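Local coordinates for scarecrow-like protein 3 (Arabidopsis thaliana, PDB 6KPB), which probably acts as a transcription factor in plant development, forming a homodimer and binding zinc finger proteins of the IDD type such as JACKDAW, at residues L54-L59 with T92-A97; T62-V67 with T359-L364; E102-R107 with N403-E408; T349-D354 with R412-E417. One frame throughout, in Å; residues are numbered along the deposited sequence.

Contact 1 of 4, residues L54-L59 with T92-A97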
loop_
_atom_site.group_PDB
_atom_site.type_symbol
_atom_site.label_atom_id
_atom_site.label_comp_id
_atom_site.label_asym_id
_atom_site.label_seq_id
_atom_site.Cartn_x
_atom_site.Cartn_y
_atom_site.Cartn_z
ATOM N N LEU A 54 -4.645 -31.031 0.334
ATOM C CA LEU A 54 -3.495 -31.828 0.749
ATOM C C LEU A 54 -2.291 -31.577 -0.150
ATOM O O LEU A 54 -1.147 -31.571 0.321
ATOM C CB LEU A 54 -3.860 -33.311 0.758
ATOM C CG LEU A 54 -3.518 -34.030 2.062
ATOM C CD1 LEU A 54 -4.167 -33.295 3.207
ATOM C CD2 LEU A 54 -3.976 -35.476 2.031
ATOM N N TYR A 55 -2.528 -31.373 -1.448
ATOM C CA TYR A 55 -1.437 -31.038 -2.356
ATOM C C TYR A 55 -0.806 -29.700 -1.995
ATOM O O TYR A 55 0.405 -29.517 -2.163
ATOM C CB TYR A 55 -1.947 -31.024 -3.797
ATOM C CG TYR A 55 -0.865 -30.911 -4.846
ATOM C CD1 TYR A 55 0.308 -31.649 -4.745
ATOM C CD2 TYR A 55 -1.014 -30.064 -5.935
ATOM C CE1 TYR A 55 1.301 -31.549 -5.704
ATOM C CE2 TYR A 55 -0.029 -29.957 -6.899
ATOM C CZ TYR A 55 1.126 -30.700 -6.777
ATOM O OH TYR A 55 2.109 -30.593 -7.736
ATOM N N LEU A 56 -1.608 -28.757 -1.489
ATOM C CA LEU A 56 -1.064 -27.479 -1.042
ATOM C C LEU A 56 -0.100 -27.667 0.122
ATOM O O LEU A 56 0.924 -26.979 0.206
ATOM C CB LEU A 56 -2.200 -26.534 -0.650
ATOM C CG LEU A 56 -2.980 -25.876 -1.788
ATOM C CD1 LEU A 56 -4.269 -25.250 -1.276
ATOM C CD2 LEU A 56 -2.116 -24.837 -2.478
ATOM N N ILE A 57 -0.416 -28.591 1.034
ATOM C CA ILE A 57 0.460 -28.851 2.175
ATOM C C ILE A 57 1.798 -29.397 1.698
ATOM O O ILE A 57 2.866 -28.929 2.112
ATOM C CB ILE A 57 -0.214 -29.821 3.162
ATOM C CG1 ILE A 57 -1.678 -29.442 3.375
ATOM C CG2 ILE A 57 0.533 -29.838 4.487
ATOM C CD1 ILE A 57 -2.406 -30.371 4.313
ATOM N N HIS A 58 1.755 -30.405 0.823
ATOM C CA HIS A 58 2.978 -30.967 0.260
ATOM C C HIS A 58 3.829 -29.888 -0.403
ATOM O O HIS A 58 5.046 -29.832 -0.191
ATOM C CB HIS A 58 2.628 -32.076 -0.733
ATOM C CG HIS A 58 3.820 -32.758 -1.329
ATOM N ND1 HIS A 58 4.654 -33.577 -0.599
ATOM C CD2 HIS A 58 4.316 -32.746 -2.590
ATOM C CE1 HIS A 58 5.613 -34.037 -1.382
ATOM N NE2 HIS A 58 5.432 -33.547 -2.595
ATOM N N LEU A 59 3.205 -29.011 -1.194
ATOM C CA LEU A 59 3.948 -27.923 -1.825
ATOM C C LEU A 59 4.636 -27.043 -0.789
ATOM O O LEU A 59 5.791 -26.641 -0.974
ATOM C CB LEU A 59 3.011 -27.085 -2.696
ATOM C CG LEU A 59 2.875 -27.393 -4.189
ATOM C CD1 LEU A 59 1.441 -27.220 -4.647
ATOM C CD2 LEU A 59 3.802 -26.497 -5.001
ATOM N N THR A 92 -10.431 -22.700 3.342
ATOM C CA THR A 92 -9.474 -22.471 4.424
ATOM C C THR A 92 -8.050 -22.790 3.986
ATOM O O THR A 92 -7.122 -22.011 4.236
ATOM C CB THR A 92 -9.858 -23.309 5.643
ATOM O OG1 THR A 92 -11.233 -23.080 5.963
ATOM C CG2 THR A 92 -8.994 -22.944 6.847
ATOM N N MET A 93 -7.855 -23.935 3.328
ATOM C CA MET A 93 -6.509 -24.329 2.927
ATOM C C MET A 93 -5.959 -23.425 1.832
ATOM O O MET A 93 -4.752 -23.161 1.800
ATOM C CB MET A 93 -6.498 -25.787 2.471
ATOM C CG MET A 93 -5.139 -26.435 2.610
ATOM S SD MET A 93 -4.576 -26.391 4.323
ATOM C CE MET A 93 -2.814 -26.167 4.103
ATOM N N GLN A 94 -6.819 -22.939 0.935
ATOM C CA GLN A 94 -6.362 -21.999 -0.083
ATOM C C GLN A 94 -5.904 -20.692 0.547
ATOM O O GLN A 94 -4.907 -20.101 0.117
ATOM C CB GLN A 94 -7.470 -21.736 -1.101
ATOM C CG GLN A 94 -7.961 -22.975 -1.818
ATOM C CD GLN A 94 -8.942 -22.656 -2.928
ATOM O OE1 GLN A 94 -10.157 -22.693 -2.731
ATOM N NE2 GLN A 94 -8.418 -22.350 -4.110
ATOM N N ARG A 95 -6.628 -20.221 1.563
ATOM C CA ARG A 95 -6.242 -18.987 2.236
ATOM C C ARG A 95 -4.966 -19.187 3.047
ATOM O O ARG A 95 -4.048 -18.361 2.987
ATOM C CB ARG A 95 -7.393 -18.497 3.116
ATOM C CG ARG A 95 -8.674 -18.210 2.331
ATOM C CD ARG A 95 -9.910 -18.248 3.221
ATOM N NE ARG A 95 -10.400 -16.917 3.566
ATOM C CZ ARG A 95 -11.353 -16.276 2.897
ATOM N NH1 ARG A 95 -11.919 -16.842 1.842
ATOM N NH2 ARG A 95 -11.739 -15.066 3.283
ATOM N N ILE A 96 -4.885 -20.291 3.794
ATOM C CA ILE A 96 -3.669 -20.608 4.543
ATOM C C ILE A 96 -2.469 -20.670 3.607
ATOM O O ILE A 96 -1.426 -20.054 3.860
ATOM C CB ILE A 96 -3.842 -21.929 5.315
ATOM C CG1 ILE A 96 -4.726 -21.727 6.546
ATOM C CG2 ILE A 96 -2.485 -22.496 5.715
ATOM C CD1 ILE A 96 -4.003 -21.101 7.715
ATOM N N ALA A 97 -2.605 -21.411 2.504
ATOM C CA ALA A 97 -1.503 -21.540 1.559
ATOM C C ALA A 97 -1.083 -20.192 0.991
ATOM O O ALA A 97 0.105 -19.975 0.735
ATOM C CB ALA A 97 -1.891 -22.493 0.429
#

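Contact 2 of 4, residues T62-V67 with T359-L364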
loop_
_atom_site.group_PDB
_atom_site.type_symbol
_atom_site.label_atom_id
_atom_site.label_comp_id
_atom_site.label_asym_id
_atom_site.label_seq_id
_atom_site.Cartn_x
_atom_site.Cartn_y
_atom_site.Cartn_z
ATOM N N THR A 62 7.531 -28.998 0.653
ATOM C CA THR A 62 8.511 -29.197 -0.412
ATOM C C THR A 62 9.254 -27.905 -0.719
ATOM O O THR A 62 10.490 -27.872 -0.729
ATOM C CB THR A 62 7.824 -29.726 -1.671
ATOM O OG1 THR A 62 6.888 -30.751 -1.314
ATOM C CG2 THR A 62 8.853 -30.297 -2.634
ATOM N N CYS A 63 8.509 -26.825 -0.971
ATOM C CA CYS A 63 9.131 -25.533 -1.244
ATOM C C CYS A 63 10.071 -25.124 -0.121
ATOM O O CYS A 63 11.192 -24.669 -0.376
ATOM C CB CYS A 63 8.055 -24.469 -1.454
ATOM S SG CYS A 63 8.695 -22.788 -1.620
ATOM N N ALA A 64 9.641 -25.302 1.131
ATOM C CA ALA A 64 10.481 -24.928 2.266
ATOM C C ALA A 64 11.798 -25.692 2.258
ATOM O O ALA A 64 12.845 -25.139 2.613
ATOM C CB ALA A 64 9.732 -25.169 3.575
ATOM N N ASN A 65 11.766 -26.967 1.862
ATOM C CA ASN A 65 13.007 -27.722 1.727
ATOM C C ASN A 65 13.893 -27.127 0.640
ATOM O O ASN A 65 15.107 -26.977 0.829
ATOM C CB ASN A 65 12.702 -29.191 1.434
ATOM C CG ASN A 65 12.548 -30.017 2.696
ATOM O OD1 ASN A 65 13.182 -29.738 3.714
ATOM N ND2 ASN A 65 11.708 -31.043 2.633
ATOM N N HIS A 66 13.302 -26.772 -0.504
ATOM C CA HIS A 66 14.066 -26.104 -1.553
ATOM C C HIS A 66 14.591 -24.754 -1.084
ATOM O O HIS A 66 15.678 -24.333 -1.495
ATOM C CB HIS A 66 13.206 -25.939 -2.804
ATOM C CG HIS A 66 12.870 -27.234 -3.479
ATOM N ND1 HIS A 66 11.858 -27.350 -4.406
ATOM C CD2 HIS A 66 13.417 -28.466 -3.361
ATOM C CE1 HIS A 66 11.794 -28.599 -4.831
ATOM N NE2 HIS A 66 12.729 -29.298 -4.212
ATOM N N VAL A 67 13.833 -24.060 -0.230
ATOM C CA VAL A 67 14.328 -22.823 0.368
ATOM C C VAL A 67 15.575 -23.103 1.197
ATOM O O VAL A 67 16.599 -22.422 1.061
ATOM C CB VAL A 67 13.231 -22.158 1.221
ATOM C CG1 VAL A 67 13.776 -20.918 1.919
ATOM C CG2 VAL A 67 12.019 -21.812 0.370
ATOM N N THR A 359 14.845 -24.094 13.417
ATOM C CA THR A 359 14.892 -24.182 11.966
ATOM C C THR A 359 13.586 -23.705 11.337
ATOM O O THR A 359 12.550 -23.586 11.997
ATOM C CB THR A 359 15.185 -25.616 11.513
ATOM O OG1 THR A 359 14.019 -26.428 11.701
ATOM C CG2 THR A 359 16.340 -26.202 12.309
ATOM N N LEU A 360 13.657 -23.431 10.032
ATOM C CA LEU A 360 12.477 -23.009 9.285
ATOM C C LEU A 360 11.409 -24.096 9.292
ATOM O O LEU A 360 10.221 -23.816 9.494
ATOM C CB LEU A 360 12.877 -22.647 7.852
ATOM C CG LEU A 360 11.950 -21.803 6.967
ATOM C CD1 LEU A 360 10.783 -22.606 6.402
ATOM C CD2 LEU A 360 11.445 -20.593 7.733
ATOM N N MET A 361 11.815 -25.349 9.069
ATOM C CA MET A 361 10.849 -26.441 8.988
ATOM C C MET A 361 10.126 -26.640 10.312
ATOM O O MET A 361 8.935 -26.977 10.333
ATOM C CB MET A 361 11.553 -27.731 8.562
ATOM C CG MET A 361 10.604 -28.863 8.211
ATOM S SD MET A 361 9.518 -28.445 6.833
ATOM C CE MET A 361 10.723 -28.089 5.557
ATOM N N GLU A 362 10.830 -26.441 11.428
ATOM C CA GLU A 362 10.199 -26.516 12.741
ATOM C C GLU A 362 9.057 -25.514 12.853
ATOM O O GLU A 362 7.910 -25.882 13.129
ATOM C CB GLU A 362 11.234 -26.263 13.837
ATOM C CG GLU A 362 12.165 -27.424 14.126
ATOM C CD GLU A 362 13.261 -27.045 15.103
ATOM O OE1 GLU A 362 13.649 -25.857 15.124
ATOM O OE2 GLU A 362 13.730 -27.926 15.852
ATOM N N ARG A 363 9.361 -24.232 12.636
ATOM C CA ARG A 363 8.350 -23.192 12.781
ATOM C C ARG A 363 7.242 -23.336 11.748
ATOM O O ARG A 363 6.084 -23.023 12.040
ATOM C CB ARG A 363 9.003 -21.815 12.681
ATOM C CG ARG A 363 10.196 -21.646 13.606
ATOM C CD ARG A 363 10.565 -20.186 13.793
ATOM N NE ARG A 363 10.928 -19.538 12.538
ATOM C CZ ARG A 363 12.124 -19.635 11.966
ATOM N NH1 ARG A 363 13.078 -20.362 12.534
ATOM N NH2 ARG A 363 12.367 -19.004 10.826
ATOM N N LEU A 364 7.569 -23.814 10.545
ATOM C CA LEU A 364 6.543 -23.997 9.526
ATOM C C LEU A 364 5.554 -25.086 9.923
ATOM O O LEU A 364 4.343 -24.929 9.732
ATOM C CB LEU A 364 7.186 -24.328 8.181
ATOM C CG LEU A 364 6.203 -24.664 7.058
ATOM C CD1 LEU A 364 5.254 -23.504 6.821
ATOM C CD2 LEU A 364 6.937 -25.021 5.781
#

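Contact 3 of 4, residues E102-R107 with N403-E408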
loop_
_atom_site.group_PDB
_atom_site.type_symbol
_atom_site.label_atom_id
_atom_site.label_comp_id
_atom_site.label_asym_id
_atom_site.label_seq_id
_atom_site.Cartn_x
_atom_site.Cartn_y
_atom_site.Cartn_z
ATOM N N GLU A 102 3.263 -16.511 0.230
ATOM C CA GLU A 102 3.854 -15.176 0.201
ATOM C C GLU A 102 4.997 -15.062 1.200
ATOM O O GLU A 102 6.028 -14.441 0.912
ATOM C CB GLU A 102 2.784 -14.119 0.482
ATOM C CG GLU A 102 3.350 -12.734 0.770
ATOM C CD GLU A 102 2.408 -11.613 0.378
ATOM O OE1 GLU A 102 1.347 -11.903 -0.210
ATOM O OE2 GLU A 102 2.732 -10.437 0.652
ATOM N N ALA A 103 4.836 -15.669 2.377
ATOM C CA ALA A 103 5.896 -15.653 3.380
ATOM C C ALA A 103 7.150 -16.351 2.865
ATOM O O ALA A 103 8.258 -15.808 2.953
ATOM C CB ALA A 103 5.401 -16.310 4.668
ATOM N N LEU A 104 6.990 -17.561 2.321
ATOM C CA LEU A 104 8.134 -18.301 1.798
ATOM C C LEU A 104 8.823 -17.534 0.679
ATOM O O LEU A 104 10.056 -17.476 0.621
ATOM C CB LEU A 104 7.692 -19.678 1.306
ATOM C CG LEU A 104 7.408 -20.742 2.366
ATOM C CD1 LEU A 104 6.931 -22.034 1.717
ATOM C CD2 LEU A 104 8.651 -20.988 3.204
ATOM N N ALA A 105 8.039 -16.939 -0.223
ATOM C CA ALA A 105 8.628 -16.161 -1.307
ATOM C C ALA A 105 9.358 -14.935 -0.777
ATOM O O ALA A 105 10.364 -14.513 -1.359
ATOM C CB ALA A 105 7.548 -15.754 -2.306
ATOM N N ASN A 106 8.878 -14.357 0.325
ATOM C CA ASN A 106 9.580 -13.229 0.926
ATOM C C ASN A 106 10.916 -13.664 1.517
ATOM O O ASN A 106 11.901 -12.919 1.452
ATOM C CB ASN A 106 8.707 -12.576 1.997
ATOM C CG ASN A 106 8.443 -11.106 1.721
ATOM O OD1 ASN A 106 7.549 -10.758 0.950
ATOM N ND2 ASN A 106 9.220 -10.236 2.356
ATOM N N ARG A 107 10.971 -14.868 2.091
ATOM C CA ARG A 107 12.207 -15.338 2.710
ATOM C C ARG A 107 13.304 -15.542 1.672
ATOM O O ARG A 107 14.439 -15.088 1.857
ATOM C CB ARG A 107 11.955 -16.631 3.483
ATOM C CG ARG A 107 13.179 -17.139 4.224
ATOM C CD ARG A 107 12.891 -18.420 4.984
ATOM N NE ARG A 107 14.035 -18.821 5.797
ATOM C CZ ARG A 107 14.251 -18.402 7.039
ATOM N NH1 ARG A 107 13.396 -17.567 7.617
ATOM N NH2 ARG A 107 15.320 -18.815 7.704
ATOM N N ASN A 403 6.088 -12.875 9.400
ATOM C CA ASN A 403 7.204 -12.580 10.290
ATOM C C ASN A 403 7.824 -13.851 10.856
ATOM O O ASN A 403 9.042 -13.908 11.058
ATOM C CB ASN A 403 6.743 -11.661 11.421
ATOM C CG ASN A 403 7.894 -11.167 12.275
ATOM O OD1 ASN A 403 8.081 -11.613 13.407
ATOM N ND2 ASN A 403 8.679 -10.245 11.731
ATOM N N ILE A 404 7.009 -14.877 11.111
ATOM C CA ILE A 404 7.534 -16.132 11.640
ATOM C C ILE A 404 8.374 -16.860 10.596
ATOM O O ILE A 404 9.376 -17.502 10.932
ATOM C CB ILE A 404 6.375 -17.014 12.146
ATOM C CG1 ILE A 404 5.716 -16.384 13.375
ATOM C CG2 ILE A 404 6.858 -18.420 12.467
ATOM C CD1 ILE A 404 4.404 -17.033 13.758
ATOM N N ILE A 405 8.005 -16.759 9.322
ATOM C CA ILE A 405 8.576 -17.606 8.283
ATOM C C ILE A 405 9.707 -16.910 7.534
ATOM O O ILE A 405 10.701 -17.546 7.182
ATOM C CB ILE A 405 7.466 -18.069 7.314
ATOM C CG1 ILE A 405 6.435 -18.922 8.056
ATOM C CG2 ILE A 405 8.053 -18.848 6.147
ATOM C CD1 ILE A 405 7.001 -20.205 8.627
ATOM N N SER A 406 9.587 -15.606 7.291
ATOM C CA SER A 406 10.514 -14.907 6.410
ATOM C C SER A 406 11.533 -14.039 7.140
ATOM O O SER A 406 12.427 -13.493 6.488
ATOM C CB SER A 406 9.740 -14.045 5.409
ATOM O OG SER A 406 9.170 -12.914 6.043
ATOM N N CYS A 407 11.434 -13.893 8.458
ATOM C CA CYS A 407 12.330 -13.018 9.200
ATOM C C CYS A 407 13.250 -13.821 10.113
ATOM O O CYS A 407 12.971 -14.970 10.467
ATOM C CB CYS A 407 11.542 -11.995 10.025
ATOM S SG CYS A 407 10.706 -10.735 9.036
ATOM N N GLU A 408 14.362 -13.190 10.492
ATOM C CA GLU A 408 15.351 -13.794 11.372
ATOM C C GLU A 408 15.957 -12.724 12.269
ATOM O O GLU A 408 15.775 -11.521 12.056
ATOM C CB GLU A 408 16.457 -14.508 10.582
ATOM C CG GLU A 408 16.068 -15.882 10.056
ATOM C CD GLU A 408 15.800 -16.881 11.167
ATOM O OE1 GLU A 408 16.257 -16.652 12.307
ATOM O OE2 GLU A 408 15.127 -17.898 10.900
#

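Contact 4 of 4, residues T349-D354 with R412-E417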
loop_
_atom_site.group_PDB
_atom_site.type_symbol
_atom_site.label_atom_id
_atom_site.label_comp_id
_atom_site.label_asym_id
_atom_site.label_seq_id
_atom_site.Cartn_x
_atom_site.Cartn_y
_atom_site.Cartn_z
ATOM N N THR A 349 -0.814 -12.175 28.960
ATOM C CA THR A 349 -1.553 -12.879 27.920
ATOM C C THR A 349 -0.611 -13.093 26.745
ATOM O O THR A 349 -0.067 -12.127 26.199
ATOM C CB THR A 349 -2.795 -12.099 27.486
ATOM O OG1 THR A 349 -3.682 -11.948 28.602
ATOM C CG2 THR A 349 -3.522 -12.835 26.370
ATOM N N GLU A 350 -0.414 -14.353 26.365
ATOM C CA GLU A 350 0.549 -14.705 25.333
ATOM C C GLU A 350 -0.020 -15.799 24.444
ATOM O O GLU A 350 -0.897 -16.566 24.853
ATOM C CB GLU A 350 1.879 -15.176 25.939
ATOM C CG GLU A 350 2.887 -14.068 26.171
ATOM C CD GLU A 350 3.346 -13.430 24.876
ATOM O OE1 GLU A 350 3.616 -12.210 24.874
ATOM O OE2 GLU A 350 3.432 -14.150 23.859
ATOM N N GLN A 351 0.493 -15.861 23.216
ATOM C CA GLN A 351 0.224 -17.008 22.363
ATOM C C GLN A 351 0.767 -18.271 23.017
ATOM O O GLN A 351 1.809 -18.250 23.678
ATOM C CB GLN A 351 0.860 -16.823 20.982
ATOM C CG GLN A 351 0.105 -15.896 20.040
ATOM C CD GLN A 351 0.524 -14.447 20.182
ATOM O OE1 GLN A 351 1.197 -14.073 21.143
ATOM N NE2 GLN A 351 0.132 -13.624 19.219
ATOM N N ASP A 352 0.052 -19.376 22.837
ATOM C CA ASP A 352 0.443 -20.654 23.415
ATOM C C ASP A 352 0.780 -21.627 22.290
ATOM O O ASP A 352 0.074 -22.609 22.052
ATOM C CB ASP A 352 -0.664 -21.203 24.314
ATOM C CG ASP A 352 -0.145 -22.206 25.323
ATOM O OD1 ASP A 352 0.948 -22.763 25.097
ATOM O OD2 ASP A 352 -0.814 -22.416 26.356
ATOM N N SER A 353 1.879 -21.345 21.594
ATOM C CA SER A 353 2.349 -22.193 20.512
ATOM C C SER A 353 3.857 -22.049 20.397
ATOM O O SER A 353 4.409 -20.972 20.631
ATOM C CB SER A 353 1.682 -21.834 19.178
ATOM O OG SER A 353 0.273 -21.933 19.264
ATOM N N ASP A 354 4.521 -23.145 20.038
ATOM C CA ASP A 354 5.965 -23.123 19.817
ATOM C C ASP A 354 6.217 -22.657 18.389
ATOM O O ASP A 354 6.292 -23.452 17.453
ATOM C CB ASP A 354 6.580 -24.491 20.076
ATOM C CG ASP A 354 8.100 -24.464 20.040
ATOM O OD1 ASP A 354 8.678 -23.367 19.880
ATOM O OD2 ASP A 354 8.716 -25.541 20.172
ATOM N N ARG A 412 12.601 -10.814 13.629
ATOM C CA ARG A 412 11.522 -11.759 13.909
ATOM C C ARG A 412 11.016 -11.496 15.321
ATOM O O ARG A 412 11.604 -11.960 16.301
ATOM C CB ARG A 412 12.005 -13.195 13.743
ATOM C CG ARG A 412 10.882 -14.216 13.642
ATOM C CD ARG A 412 11.415 -15.574 13.221
ATOM N NE ARG A 412 11.800 -16.396 14.364
ATOM C CZ ARG A 412 12.840 -17.223 14.369
ATOM N NH1 ARG A 412 13.613 -17.322 13.298
ATOM N NH2 ARG A 412 13.116 -17.941 15.449
ATOM N N ARG A 413 9.917 -10.748 15.426
ATOM C CA ARG A 413 9.361 -10.385 16.722
ATOM C C ARG A 413 8.294 -11.356 17.206
ATOM O O ARG A 413 8.075 -11.461 18.419
ATOM C CB ARG A 413 8.768 -8.974 16.665
ATOM C CG ARG A 413 9.570 -8.002 15.817
ATOM C CD ARG A 413 9.354 -6.566 16.265
ATOM N NE ARG A 413 9.821 -6.351 17.631
ATOM C CZ ARG A 413 11.096 -6.167 17.964
ATOM N NH1 ARG A 413 12.036 -6.176 17.029
ATOM N NH2 ARG A 413 11.432 -5.979 19.232
ATOM N N GLU A 414 7.630 -12.067 16.295
ATOM C CA GLU A 414 6.550 -12.987 16.651
ATOM C C GLU A 414 7.113 -14.345 17.082
ATOM O O GLU A 414 6.849 -15.387 16.485
ATOM C CB GLU A 414 5.582 -13.134 15.484
ATOM C CG GLU A 414 4.805 -11.870 15.148
ATOM C CD GLU A 414 3.979 -11.368 16.316
ATOM O OE1 GLU A 414 4.411 -10.403 16.984
ATOM O OE2 GLU A 414 2.904 -11.946 16.576
ATOM N N ARG A 415 7.900 -14.315 18.159
ATOM C CA ARG A 415 8.545 -15.518 18.685
ATOM C C ARG A 415 7.660 -16.109 19.780
ATOM O O ARG A 415 7.932 -16.006 20.979
ATOM C CB ARG A 415 9.946 -15.196 19.190
ATOM C CG ARG A 415 10.897 -14.749 18.091
ATOM C CD ARG A 415 12.252 -14.355 18.645
ATOM N NE ARG A 415 13.236 -14.175 17.582
ATOM C CZ ARG A 415 14.060 -15.128 17.163
ATOM N NH1 ARG A 415 14.022 -16.329 17.723
ATOM N NH2 ARG A 415 14.925 -14.883 16.188
ATOM N N HIS A 416 6.580 -16.748 19.342
ATOM C CA HIS A 416 5.622 -17.330 20.272
ATOM C C HIS A 416 6.193 -18.592 20.908
ATOM O O HIS A 416 6.833 -19.410 20.241
ATOM C CB HIS A 416 4.314 -17.649 19.547
ATOM C CG HIS A 416 3.777 -16.508 18.738
ATOM N ND1 HIS A 416 3.066 -16.692 17.571
ATOM C CD2 HIS A 416 3.848 -15.168 18.927
ATOM C CE1 HIS A 416 2.724 -15.516 17.075
ATOM N NE2 HIS A 416 3.185 -14.575 17.879
ATOM N N GLU A 417 5.962 -18.745 22.211
ATOM C CA GLU A 417 6.374 -19.936 22.937
ATOM C C GLU A 417 5.228 -20.390 23.831
ATOM O O GLU A 417 4.292 -19.635 24.103
ATOM C CB GLU A 417 7.647 -19.688 23.760
ATOM C CG GLU A 417 8.879 -19.394 22.913
ATOM C CD GLU A 417 10.169 -19.459 23.709
ATOM O OE1 GLU A 417 10.126 -19.219 24.935
ATOM O OE2 GLU A 417 11.224 -19.759 23.110
#

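Contact 1 of 4, residues L54-L59 with T92-A97
Leu56 holds CG anti to its carbonyl carbon (chi1 -76°), while Met93 holds CG anti to its backbone N (chi1 -155°), and these choices set each CG on the side where helix 49-69 and helix 92-109 face each other. The two methyls of Leu56 rest on one side of the opposing helix: CD2 lies 3.7 Å from Ala97 CB, and CD1 reaches the backbone one turn earlier, 3.7 Å from Met93 O and close to Gln94 CA. Met93 is bent at chi2 and chi3, which turns its methyl away from Leu56 and toward the next residue of the partner helix. There the two side chains cross at about a right angle, with Met93 CE 3.5 Å from Ile57 CG1. The axes of the two short segments run nearly parallel, 18° apart, and come within 9.8 Å, a spacing consistent with the small Ala97 facing Leu56. An alanine at Leu56 would probably leave a gap beside Ala97 CB and strip the Met93 and Gln94 backbone of its apolar cover. Gln94 turns its amide elsewhere, NE2 bonding to Leu85 O, and Leu85 of helix 72-85 also touches Leu56. Ile57 and Met93 further pack on apolar side chains of the bound peptide, which is consistent with an IDD partner held in this part of the predicted leucine-repeat region LRI. The side chains meet as apolar groups, with no hydrogen bond between the segments, so the contact rests on van der Waals fit and probably on the exclusion of water.

Contact 2 of 4, residues T62-V67 with T359-L364
Helix 49-69, most of it in the predicted leucine-repeat region LRI, meets the first turn of helix 360-381 in the helical cap of the GRAS domain, with Ala64 at the meeting point. The segments run antiparallel, 156° between their directions, and the CA atoms of Ala64 and Met361 stand 6.9 Å apart. Ala64 CB points into a cup of three apolar ends: Leu364 CD2 at 3.6 Å, Met361 CE at 3.7 Å and Leu360 CD1 at 4.0 Å. Met361 starts with CG anti to its backbone N (chi1 -170°) and folds at its next two torsions, which carries the methyl back toward helix 49-69. The same CE lies 3.5 Å from Asn65 OD1, where the two side chains cross at about a right angle in a plain van der Waals touch. Behind this face, Thr359 and Glu362 close a capping box: Glu362 N gives a bond to Thr359 OG1 (3.2 Å), and Thr359 N gives a straighter one to Glu362 OE1 (2.7 Å), approaching from above the carboxylate plane. On the flanks, Leu364 also packs on Phe100 of helix 92-109 and Leu360 on Ile405 of helix 387-406. The chemistry divides by side: the capping bonds lie within 359-364, where they satisfy the Glu362 amide and hold its carboxylate at the N-cap, while across the helices one alanine methyl meets longer apolar ends, with Asn65 touching Met361 at the rim.

Contact 3 of 4, residues E102-R107 with N403-E408
Arg107 and Ser406 bring the two backbones very close, their CA atoms 4.1 Å apart, where helix 92-109 passes residues 403-408. Ser406 CB sits against this backbone, 3.4 Å from Ala103 O, and its hydroxyl turns back to Lys402 O of its own helix. Alongside, Ala103 CB meets Ile405 CB at 3.8 Å, and Leu104 CD2 touches Ile405 CG2 at 3.7 Å. Arg107 does the polar work. With CG anti to the backbone N (chi1 -177°) and the chain extended as far as NE, it lays its aliphatic part beside Ser406 and delivers the guanidinium beyond it. NH1 gives a bond of 2.7 Å to Ile405 O, rather bent at 137° and arriving above the carbonyl plane. NH2 reaches Glu408 OE2 at 3.3 Å in a salt bridge whose hydrogen bond is weak; the carboxylate lies at the guanidinium edge, the two planes 82° apart. Glu408 OE2 also pairs with Arg412 and Arg363, so three arginines share one oxygen, which would probably favour the ionised carboxylate. Earlier on helix 92-109, Glu102 OE1 bonds to Thr122 OG1 of the second subunit, placing this helix near the dimer interface. The arrangement is a close backbone approach through small residues, alanine and serine, in which an arginine of helix 92-109 binds the main-chain carbonyl of Ile405, where the predicted PFYRE and SAW regions meet.

Contact 4 of 4, residues T349-D354 with R412-E417
Gln351 lies flat against the imidazole of His416, its amide plane only 13° from the ring plane. Its CG stands over the ring centre, 3.8 Å from the centroid in a CH-pi contact, and CD continues the overlap toward the rim, 3.5 Å from His416 NE2. The bend of the glutamine at chi2 (89°) swings CD over that side of the ring. The opposite face is covered by Glu414 O, 3.8 Å above the ring plane, so the imidazole is sandwiched between an amide and a carbonyl. Both ring nitrogens are engaged: NE2 donates to Glu414 OE2 (2.9 Å, 152°), which lies in the ring plane, and ND1 bonds to His355 ND1. Two successive inverse gamma turns, centred on Glu414 and Arg415, shape the chain just before His416, leaving Glu414 O over that face of the ring, and Asn403 OD1 accepts from Glu414 N. A leucine in place of His416 would probably leave Glu414 OE2 and His355 ND1 without their ring partner and deprive the Gln351 amide of a flat surface. One step on, Asp352 forms a salt bridge with Lys418 and Glu417 one with Arg425. The contact thus joins the C-terminal end of strand 345-351, which lies between parallel strand 251-257 and antiparallel strand 472-482, to the loop linking helix 387-406 with helix 419-428, and Ile404 of the former helix packs on His416.

Contacts 1, 2 and 3 lie in the helical part of the domain, whereas the centre of contact 4 lies about 8 Å from the centre of the chain, at the C-terminal end of an inner strand of the central sheet. Contacts 1 and 4 are buried; contacts 2 and 3 are only partly so. Helix 49-69 serves contacts 1 and 2, and helix 92-109 serves contacts 1 and 3. The chemistry differs from place to place: contacts 1 and 2 are mainly apolar across the segments, contact 3 adds arginine bonds, and contact 4 depends on stacked polar groups. Contacts 2 and 3 touch through Arg363, whose NE probably bonds to Ile404 O and whose NH2 pairs with Glu408 OE2.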